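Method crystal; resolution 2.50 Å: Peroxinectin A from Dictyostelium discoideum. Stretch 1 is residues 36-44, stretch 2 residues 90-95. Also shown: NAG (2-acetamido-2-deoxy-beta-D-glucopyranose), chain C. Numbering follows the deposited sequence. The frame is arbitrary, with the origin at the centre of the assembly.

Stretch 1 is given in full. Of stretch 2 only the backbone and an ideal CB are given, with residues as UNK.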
# COMPACT_ATOMS: atom_id res chain seq x y z
N ASN A 36 23.92 0.12 -8.71
CA ASN A 36 24.31 -0.10 -10.10
C ASN A 36 23.08 -0.13 -11.02
O ASN A 36 22.71 -1.15 -11.59
CB ASN A 36 25.11 -1.40 -10.22
CG ASN A 36 25.89 -1.49 -11.51
OD1 ASN A 36 26.96 -0.91 -11.64
ND2 ASN A 36 25.36 -2.23 -12.47
N LYS A 37 22.46 1.05 -11.14
CA LYS A 37 21.18 1.18 -11.82
C LYS A 37 21.17 0.48 -13.17
O LYS A 37 20.32 -0.38 -13.44
CB LYS A 37 20.83 2.67 -11.99
CG LYS A 37 19.45 2.91 -12.59
CD LYS A 37 19.32 4.32 -13.15
CE LYS A 37 20.05 4.49 -14.48
NZ LYS A 37 19.49 3.62 -15.55
N ASN A 38 22.11 0.84 -14.05
CA ASN A 38 22.08 0.35 -15.42
C ASN A 38 22.34 -1.14 -15.52
O ASN A 38 22.02 -1.74 -16.55
CB ASN A 38 23.10 1.12 -16.26
CG ASN A 38 22.74 2.58 -16.41
OD1 ASN A 38 21.56 2.94 -16.50
ND2 ASN A 38 23.76 3.44 -16.43
N GLY A 39 22.92 -1.76 -14.49
CA GLY A 39 23.12 -3.20 -14.49
C GLY A 39 22.40 -3.87 -13.35
O GLY A 39 21.34 -3.41 -12.93
N PHE A 40 22.96 -4.98 -12.83
CA PHE A 40 22.44 -5.60 -11.62
C PHE A 40 23.15 -5.03 -10.40
O PHE A 40 24.31 -4.61 -10.49
CB PHE A 40 22.63 -7.11 -11.66
CG PHE A 40 22.03 -7.80 -12.86
CD1 PHE A 40 21.05 -7.18 -13.62
CD2 PHE A 40 22.44 -9.07 -13.21
CE1 PHE A 40 20.50 -7.83 -14.72
CE2 PHE A 40 21.90 -9.72 -14.31
CZ PHE A 40 20.93 -9.10 -15.06
N PRO A 41 22.51 -4.98 -9.24
CA PRO A 41 23.23 -4.59 -8.02
C PRO A 41 24.23 -5.66 -7.61
O PRO A 41 23.98 -6.86 -7.77
CB PRO A 41 22.12 -4.43 -6.97
CG PRO A 41 20.86 -4.33 -7.74
CD PRO A 41 21.06 -5.12 -8.99
N ASN A 42 25.36 -5.22 -7.08
CA ASN A 42 26.40 -6.14 -6.61
C ASN A 42 25.98 -6.68 -5.25
O ASN A 42 26.19 -6.03 -4.22
CB ASN A 42 27.75 -5.44 -6.54
CG ASN A 42 28.86 -6.35 -6.05
OD1 ASN A 42 28.77 -7.57 -6.18
ND2 ASN A 42 29.90 -5.76 -5.49
N ILE A 43 25.38 -7.86 -5.24
CA ILE A 43 24.86 -8.48 -4.02
C ILE A 43 25.74 -9.69 -3.71
O ILE A 43 25.92 -10.57 -4.55
CB ILE A 43 23.39 -8.90 -4.18
CG1 ILE A 43 22.53 -7.72 -4.62
CG2 ILE A 43 22.87 -9.49 -2.87
CD1 ILE A 43 22.52 -6.55 -3.65
N THR A 44 26.28 -9.72 -2.49
CA THR A 44 27.05 -10.87 -2.03
C THR A 44 26.20 -11.86 -1.25
O THR A 44 26.59 -13.03 -1.11
CB THR A 44 28.23 -10.43 -1.16
OG1 THR A 44 27.74 -9.67 -0.04
CG2 THR A 44 29.20 -9.58 -1.96
N UNK A 90 11.43 -0.70 -18.39
CA UNK A 90 11.87 -1.95 -19.02
C UNK A 90 13.36 -2.20 -18.79
O UNK A 90 14.13 -2.37 -19.74
CB UNK A 90 11.57 -1.92 -20.52
N UNK A 91 13.76 -2.23 -17.52
CA UNK A 91 15.15 -2.42 -17.10
C UNK A 91 15.19 -3.74 -16.34
O UNK A 91 15.00 -3.78 -15.12
CB UNK A 91 15.66 -1.26 -16.24
N UNK A 92 15.44 -4.83 -17.06
CA UNK A 92 15.21 -6.17 -16.54
C UNK A 92 16.37 -6.61 -15.65
O UNK A 92 17.52 -6.65 -16.10
CB UNK A 92 15.01 -7.16 -17.69
N UNK A 93 16.06 -6.94 -14.40
CA UNK A 93 16.96 -7.67 -13.50
C UNK A 93 16.20 -8.90 -13.02
O UNK A 93 15.67 -8.91 -11.90
CB UNK A 93 17.42 -6.80 -12.33
N UNK A 94 16.14 -9.95 -13.83
CA UNK A 94 15.29 -11.10 -13.48
C UNK A 94 15.62 -11.69 -12.12
O UNK A 94 16.73 -11.53 -11.59
CB UNK A 94 15.42 -12.19 -14.54
N UNK A 95 14.64 -12.37 -11.55
CA UNK A 95 14.80 -13.07 -10.28
C UNK A 95 15.26 -14.48 -10.58
O UNK A 95 14.54 -15.26 -11.21
CB UNK A 95 13.50 -13.07 -9.47
C1 NAG C . 30.99 -6.26 -4.88
C2 NAG C . 32.19 -5.65 -5.61
C3 NAG C . 33.50 -6.19 -5.03
C4 NAG C . 33.53 -6.01 -3.52
C5 NAG C . 32.28 -6.62 -2.89
C6 NAG C . 32.19 -6.37 -1.40
C7 NAG C . 31.85 -4.96 -7.94
C8 NAG C . 31.82 -5.40 -9.37
N2 NAG C . 32.11 -5.91 -7.04
O3 NAG C . 34.60 -5.50 -5.62
O4 NAG C . 34.69 -6.65 -2.98
O5 NAG C . 31.11 -6.03 -3.48
O6 NAG C . 30.84 -6.38 -0.95
O7 NAG C . 31.65 -3.79 -7.62

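Position 90 lies beyond the reach of stretch 1. Its phi of -73° would admit proline along with many other residues. The deposited residue is Pro90, at a corner of the chain.

At position 91 the CA-to-CB bond points toward stretch 1, yet no atom there lies within 5.5 Å of the ideal CB, so a very short side chain would leave the space unused. What waits farther out is polar: the turn from Asn36 to Gly39, a type I turn closed by Gly39 N to Asn36 O at 3.0 Å, leaves the carbonyl of Lys37 free of that bond. A side chain of middle length with a donor at its tip suits the site; asparagine, glutamine or a longer donor could be considered. The deposited residue is Asn91, with chi1 in t, which extends its amide across the gap. Asn91 ND2 donates to Lys37 O at 3.2 Å with an angle of 160° at the hydrogen, nearly straight.

Position 92 points sideways and finds open space around its CB; small or polar residues would serve, and many others would fit. It is Ser92, and its useful atom belongs to the backbone: Ser92 O lies 3.5 Å from Phe40 CE1, at the edge of the phenyl ring and near its plane.

Position 93 is the most demanding. Its CB points toward stretch 1 and sits 3.9 Å from Phe40 CD1 and 5.2 Å from Pro41 CD, with Ile43 farther along. This is an apolar surface, long and made of ring and aliphatic carbon, so a large flat side chain is favoured; phenylalanine, tyrosine or leucine could cover part of it, while tryptophan offers the longest plane. Trp93 it is, chi1 in t. Its five-membered ring makes an offset stack with the Phe40 ring, centroids 4.3 Å apart and planes 28° from parallel. Pro41 CD sits 3.3 Å from the centroid of the six-membered ring, only 4° off the normal, a close CH-pi contact. Farther out, Ile43 CG1 reaches Trp93 CH2 at 4.5 Å.

Position 94 turns sideways, with phi -56° and psi 157°, values at home in proline but open to others; a modest apolar group could meet the tip of Phe40. The residue is Pro94, whose CD lies 4.2 Å from Phe40 CZ.

Position 95 is out of reach, so stretch 1 sets no rule; its extended backbone suits beta-branched residues among others, and Ile95 occupies it.

Stretch 2 (90-95) PNSWPI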
# COMPACT_ATOMS: atom_id res chain seq x y z
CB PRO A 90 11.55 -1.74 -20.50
CG PRO A 90 10.66 -0.53 -20.56
CD PRO A 90 11.03 0.31 -19.39
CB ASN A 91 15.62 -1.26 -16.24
CG ASN A 91 17.10 -1.32 -15.94
OD1 ASN A 91 17.87 -1.90 -16.70
ND2 ASN A 91 17.50 -0.73 -14.82
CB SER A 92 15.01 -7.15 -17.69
OG SER A 92 14.81 -8.46 -17.21
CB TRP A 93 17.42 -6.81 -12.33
CG TRP A 93 18.23 -7.57 -11.31
CD1 TRP A 93 19.02 -8.66 -11.53
CD2 TRP A 93 18.31 -7.31 -9.90
NE1 TRP A 93 19.59 -9.09 -10.36
CE2 TRP A 93 19.17 -8.28 -9.34
CE3 TRP A 93 17.73 -6.35 -9.06
CZ2 TRP A 93 19.47 -8.31 -7.98
CZ3 TRP A 93 18.03 -6.39 -7.71
CH2 TRP A 93 18.89 -7.36 -7.18
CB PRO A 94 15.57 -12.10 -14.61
CG PRO A 94 16.06 -11.27 -15.74
CD PRO A 94 16.82 -10.14 -15.12
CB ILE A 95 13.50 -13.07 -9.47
CG1 ILE A 95 12.99 -11.64 -9.31
CG2 ILE A 95 13.73 -13.75 -8.11
CD1 ILE A 95 11.82 -11.47 -8.35
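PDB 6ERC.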